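Local coordinates for protein probable endonuclease 4 (Thermotoga maritima, PDB 4HNO) that probably cleaves the DNA backbone at apurinic or apyrimidinic sites during base excision repair, as a metal-dependent endonuclease IV, at residues Leu79-Lys83 with Asp84-Gln88; Glu92-Lys95 with Lys96-Glu99. All coordinates share one frame; numbering follows the deposited sequence.

Contact 1 of 2, residues Leu79-Lys83 with Asp84-Gln88; sequences LASPK and DDIWQ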
loop_
_atom_site.group_PDB
_atom_site.type_symbol
_atom_site.label_atom_id
_atom_site.label_comp_id
_atom_site.label_asym_id
_atom_site.label_seq_id
_atom_site.Cartn_x
_atom_site.Cartn_y
_atom_site.Cartn_z
ATOM N N LEU A 79 5.414 10.838 -10.133
ATOM C CA LEU A 79 5.172 12.261 -9.923
ATOM C C LEU A 79 6.418 13.039 -9.499
ATOM O O LEU A 79 6.363 14.258 -9.428
ATOM C CB LEU A 79 4.091 12.477 -8.867
ATOM C CG LEU A 79 2.695 11.948 -9.188
ATOM C CD1 LEU A 79 1.787 12.223 -7.981
ATOM C CD2 LEU A 79 2.128 12.555 -10.451
ATOM N N ALA A 80 7.525 12.341 -9.220
ATOM C CA ALA A 80 8.785 13.023 -8.946
ATOM C C ALA A 80 9.669 13.129 -10.174
ATOM O O ALA A 80 10.750 13.704 -10.091
ATOM C CB ALA A 80 9.554 12.341 -7.829
ATOM N N SER A 81 9.247 12.597 -11.309
ATOM C CA SER A 81 10.129 12.554 -12.458
ATOM C C SER A 81 10.586 13.943 -12.842
ATOM O O SER A 81 9.776 14.864 -12.935
ATOM C CB SER A 81 9.420 11.956 -13.658
ATOM O OG SER A 81 10.283 11.996 -14.781
ATOM N N PRO A 82 11.869 14.104 -13.157
ATOM C CA PRO A 82 12.363 15.383 -13.674
ATOM C C PRO A 82 12.132 15.528 -15.179
ATOM O O PRO A 82 12.574 16.518 -15.749
ATOM C CB PRO A 82 13.860 15.315 -13.352
ATOM C CG PRO A 82 14.168 13.866 -13.489
ATOM C CD PRO A 82 12.958 13.145 -12.930
ATOM N N LYS A 83 11.493 14.547 -15.800
ATOM C CA LYS A 83 11.128 14.598 -17.202
ATOM C C LYS A 83 9.686 15.047 -17.301
ATOM O O LYS A 83 8.773 14.365 -16.853
ATOM C CB LYS A 83 11.311 13.230 -17.857
ATOM C CG LYS A 83 12.674 12.586 -17.587
ATOM C CD LYS A 83 13.869 13.469 -17.894
ATOM C CE LYS A 83 15.183 12.786 -17.507
ATOM N NZ LYS A 83 15.277 11.376 -17.987
ATOM N N ASP A 84 9.459 16.201 -17.894
ATOM C CA ASP A 84 8.116 16.747 -17.910
ATOM C C ASP A 84 7.111 15.849 -18.630
ATOM O O ASP A 84 5.957 15.799 -18.230
ATOM C CB ASP A 84 8.130 18.127 -18.532
ATOM C CG ASP A 84 6.766 18.750 -18.549
ATOM O OD1 ASP A 84 6.226 18.992 -17.452
ATOM O OD2 ASP A 84 6.209 18.953 -19.639
ATOM N N ASP A 85 7.542 15.167 -19.691
ATOM C CA ASP A 85 6.681 14.194 -20.375
ATOM C C ASP A 85 6.110 13.203 -19.379
ATOM O O ASP A 85 4.884 13.008 -19.300
ATOM C CB ASP A 85 7.475 13.400 -21.439
ATOM C CG ASP A 85 7.710 14.174 -22.713
ATOM O OD1 ASP A 85 7.381 15.378 -22.758
ATOM O OD2 ASP A 85 8.247 13.558 -23.668
ATOM N N ILE A 86 7.027 12.553 -18.661
ATOM C CA ILE A 86 6.665 11.515 -17.717
ATOM C C ILE A 86 5.802 12.121 -16.609
ATOM O O ILE A 86 4.791 11.528 -16.207
ATOM C CB ILE A 86 7.908 10.807 -17.135
ATOM C CG1 ILE A 86 8.652 10.010 -18.216
ATOM C CG2 ILE A 86 7.516 9.890 -16.010
ATOM C CD1 ILE A 86 9.936 9.331 -17.730
ATOM N N TRP A 87 6.158 13.297 -16.116
ATOM C CA TRP A 87 5.370 13.915 -15.062
ATOM C C TRP A 87 3.922 14.163 -15.518
ATOM O O TRP A 87 2.972 13.807 -14.827
ATOM C CB TRP A 87 6.060 15.202 -14.602
ATOM C CG TRP A 87 5.392 15.820 -13.424
ATOM C CD1 TRP A 87 5.636 15.545 -12.125
ATOM C CD2 TRP A 87 4.338 16.774 -13.440
ATOM N NE1 TRP A 87 4.799 16.268 -11.327
ATOM C CE2 TRP A 87 3.989 17.035 -12.109
ATOM C CE3 TRP A 87 3.651 17.443 -14.462
ATOM C CZ2 TRP A 87 3.007 17.951 -11.759
ATOM C CZ3 TRP A 87 2.662 18.335 -14.118
ATOM C CH2 TRP A 87 2.348 18.586 -12.771
ATOM N N GLN A 88 3.762 14.787 -16.678
ATOM C CA GLN A 88 2.413 15.081 -17.166
ATOM C C GLN A 88 1.599 13.822 -17.405
ATOM O O GLN A 88 0.425 13.755 -17.039
ATOM C CB GLN A 88 2.452 15.881 -18.460
ATOM C CG GLN A 88 2.888 17.327 -18.307
ATOM C CD GLN A 88 2.486 18.103 -19.543
ATOM O OE1 GLN A 88 1.326 18.079 -19.943
ATOM N NE2 GLN A 88 3.426 18.781 -20.171
HETATM O O HOH W 1 11.596 17.949 -18.639
#
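The carbonyl oxygen of L79 meets the indole of W87 at its edge, near the ring plane, with L79 O 3.1 Å from W87 CD1. This contact is set up by the first torsion of W87, which places CG anti to the backbone N (chi1 -174°) and sends the ring back along the loop that leads into the helix. The polar edge has a firm partner outside the two segments: NE1 hydrogen-bonds to the backbone O of R127 in helix 121-136. A broad aromatic with one N-H suits this spot, because its edge can meet the loop while its N-H ties the first helical turn to helix 121-136.

A second grip lies at S81. Its OG accepts the backbone N-H of K83, with S81 OG 3.0 Å from K83 N, which makes an ST turn and bends the chain just before the helix. A short hydroxyl side chain can reach forward to the N-H two residues on and leave room for I86, whose CB comes within 3.5 Å of S81 OG while its CG2 rests 3.7 Å from S81 CB. I86 thus turns its CB and the CG2 methyl to the serine, and its CG1-CD1 arm reaches K83 CB.

K83 occupies the N-cap position. Its O receives the N-H of W87 at 2.9 Å from W87 N, an almost straight bond (166°). The N-H of D84, the first of the helix, is taken by a water 2.9 Å from D84 N. D84 also uses OD2 to accept from the amide of Q88, one turn further on, with Q88 NE2 2.8 Å from D84 OD2. An ST turn running into a helix N-terminus here starts helix 84-104 of the TIM barrel.

Contact 2 of 2, residues Glu92-Lys95 with Lys96-Glu99; sequences ELLK and KEVE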
loop_
_atom_site.group_PDB
_atom_site.type_symbol
_atom_site.label_atom_id
_atom_site.label_comp_id
_atom_site.label_asym_id
_atom_site.label_seq_id
_atom_site.Cartn_x
_atom_site.Cartn_y
_atom_site.Cartn_z
ATOM N N GLU A 92 -1.938 12.544 -15.511
ATOM C CA GLU A 92 -3.171 12.190 -16.190
ATOM C C GLU A 92 -3.570 10.748 -15.927
ATOM O O GLU A 92 -4.752 10.451 -15.775
ATOM C CB GLU A 92 -3.089 12.488 -17.684
ATOM C CG GLU A 92 -2.971 13.979 -17.983
ATOM C CD GLU A 92 -4.099 14.812 -17.397
ATOM O OE1 GLU A 92 -5.273 14.402 -17.530
ATOM O OE2 GLU A 92 -3.803 15.855 -16.755
ATOM N N LEU A 93 -2.604 9.840 -15.869
ATOM C CA LEU A 93 -2.947 8.458 -15.588
ATOM C C LEU A 93 -3.407 8.303 -14.138
ATOM O O LEU A 93 -4.317 7.534 -13.861
ATOM C CB LEU A 93 -1.792 7.509 -15.918
ATOM C CG LEU A 93 -2.109 6.023 -15.738
ATOM C CD1 LEU A 93 -3.300 5.580 -16.545
ATOM C CD2 LEU A 93 -0.876 5.203 -16.075
ATOM N N LEU A 94 -2.800 9.049 -13.215
ATOM C CA LEU A 94 -3.251 8.974 -11.826
ATOM C C LEU A 94 -4.681 9.497 -11.684
ATOM O O LEU A 94 -5.464 8.919 -10.932
ATOM C CB LEU A 94 -2.268 9.716 -10.931
ATOM C CG LEU A 94 -2.455 9.501 -9.437
ATOM C CD1 LEU A 94 -2.380 8.065 -9.039
ATOM C CD2 LEU A 94 -1.399 10.296 -8.672
ATOM N N LYS A 95 -5.038 10.555 -12.413
ATOM C CA LYS A 95 -6.427 11.003 -12.414
ATOM C C LYS A 95 -7.349 9.883 -12.888
ATOM O O LYS A 95 -8.410 9.656 -12.309
ATOM C CB LYS A 95 -6.639 12.224 -13.309
ATOM C CG LYS A 95 -6.076 13.544 -12.843
ATOM C CD LYS A 95 -6.199 14.638 -13.914
ATOM C CE LYS A 95 -5.532 15.914 -13.513
ATOM N NZ LYS A 95 -5.514 16.867 -14.646
ATOM N N LYS A 96 -6.963 9.206 -13.970
ATOM C CA LYS A 96 -7.750 8.080 -14.455
ATOM C C LYS A 96 -7.850 6.967 -13.403
ATOM O O LYS A 96 -8.916 6.410 -13.200
ATOM C CB LYS A 96 -7.161 7.566 -15.773
ATOM C CG LYS A 96 -7.691 6.223 -16.234
ATOM C CD LYS A 96 -9.196 6.072 -16.390
ATOM C CE LYS A 96 -9.830 6.992 -17.403
ATOM N NZ LYS A 96 -9.265 6.773 -18.758
ATOM N N GLU A 97 -6.745 6.666 -12.716
ATOM C CA GLU A 97 -6.825 5.647 -11.673
ATOM C C GLU A 97 -7.777 6.057 -10.557
ATOM O O GLU A 97 -8.506 5.210 -10.044
ATOM C CB GLU A 97 -5.432 5.362 -11.118
ATOM C CG GLU A 97 -4.523 4.671 -12.102
ATOM C CD GLU A 97 -3.149 4.339 -11.470
ATOM O OE1 GLU A 97 -2.449 3.468 -12.002
ATOM O OE2 GLU A 97 -2.811 4.990 -10.448
ATOM N N VAL A 98 -7.777 7.327 -10.181
ATOM C CA VAL A 98 -8.757 7.801 -9.204
ATOM C C VAL A 98 -10.173 7.570 -9.711
ATOM O O VAL A 98 -11.044 7.131 -8.966
ATOM C CB VAL A 98 -8.506 9.283 -8.852
ATOM C CG1 VAL A 98 -9.693 9.867 -8.091
ATOM C CG2 VAL A 98 -7.219 9.421 -8.050
ATOM N N GLU A 99 -10.413 7.862 -10.988
ATOM C CA GLU A 99 -11.728 7.665 -11.536
ATOM C C GLU A 99 -12.113 6.190 -11.638
ATOM O O GLU A 99 -13.293 5.860 -11.473
ATOM C CB GLU A 99 -11.855 8.432 -12.832
ATOM C CG GLU A 99 -11.821 9.981 -12.556
ATOM C CD GLU A 99 -12.965 10.472 -11.607
ATOM O OE1 GLU A 99 -14.145 10.176 -11.902
ATOM O OE2 GLU A 99 -12.707 11.123 -10.576
#
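E97 and L94 meet on the buried side of the helix, where E97 OE2 lies 3.4 Å from L94 CD1 and the two side chains cross at a slant. The glutamate chain is extended beyond CG, and its methylene CG passes 3.4 Å from L93 O before the carboxylate reaches the loop after strand 69-72. There OE2 takes the hydroxyl of S73, while OE1 is bonded to H37 NE2 and G74 N. A long acid suits this place, for it can cross a greasy layer and have both oxygens satisfied. V98 continues the layer, its CG2 3.4 Å from L94 O, and the compact branched side chain packs with L94 against L109 and V135. Helix 84-104 is here the crossover of a beta-alpha-beta unit in the TIM barrel, connecting the parallel strands 69-72 and 108-115 and packing on the outside of the barrel, and four successive i to i+4 backbone bonds keep it regular, from K96 N to E92 O through E99 N to K95 O.

Toward solvent the packing gives way to charge. K95 touches V135 and holds its chain extended beyond CG, which carries NZ to E92 OE2 in a 2.9 Å salt bridge (NZ to OE2) one helical turn back, on the syn side of the carboxylate. K96 instead is bent at chi2, chi3 and chi4, which brings NZ round to the backbone O of A44.

Contact 1 precedes contact 2 along the chain, and the two share helix 84-104: residues 79-88 form the entry to the helix, whereas 92-99 lie within its length. Their centres are 15 Å apart, yet they touch directly, for L79 CD1 packs 3.8 Å from L94 CD2, so the loop before the helix closes back on a residue deeper along it. Both also lean on helix 121-136, contact 1 through W87 and contact 2 through L94, K95 and V98, which touch V135. Contact 2 sits nearer the barrel centre, with the E97 side chain about 11 Å from a bound zinc and about 7 Å from that of H72; the L79 side chain is about 14 Å from a zinc and about 9 Å from that of H112.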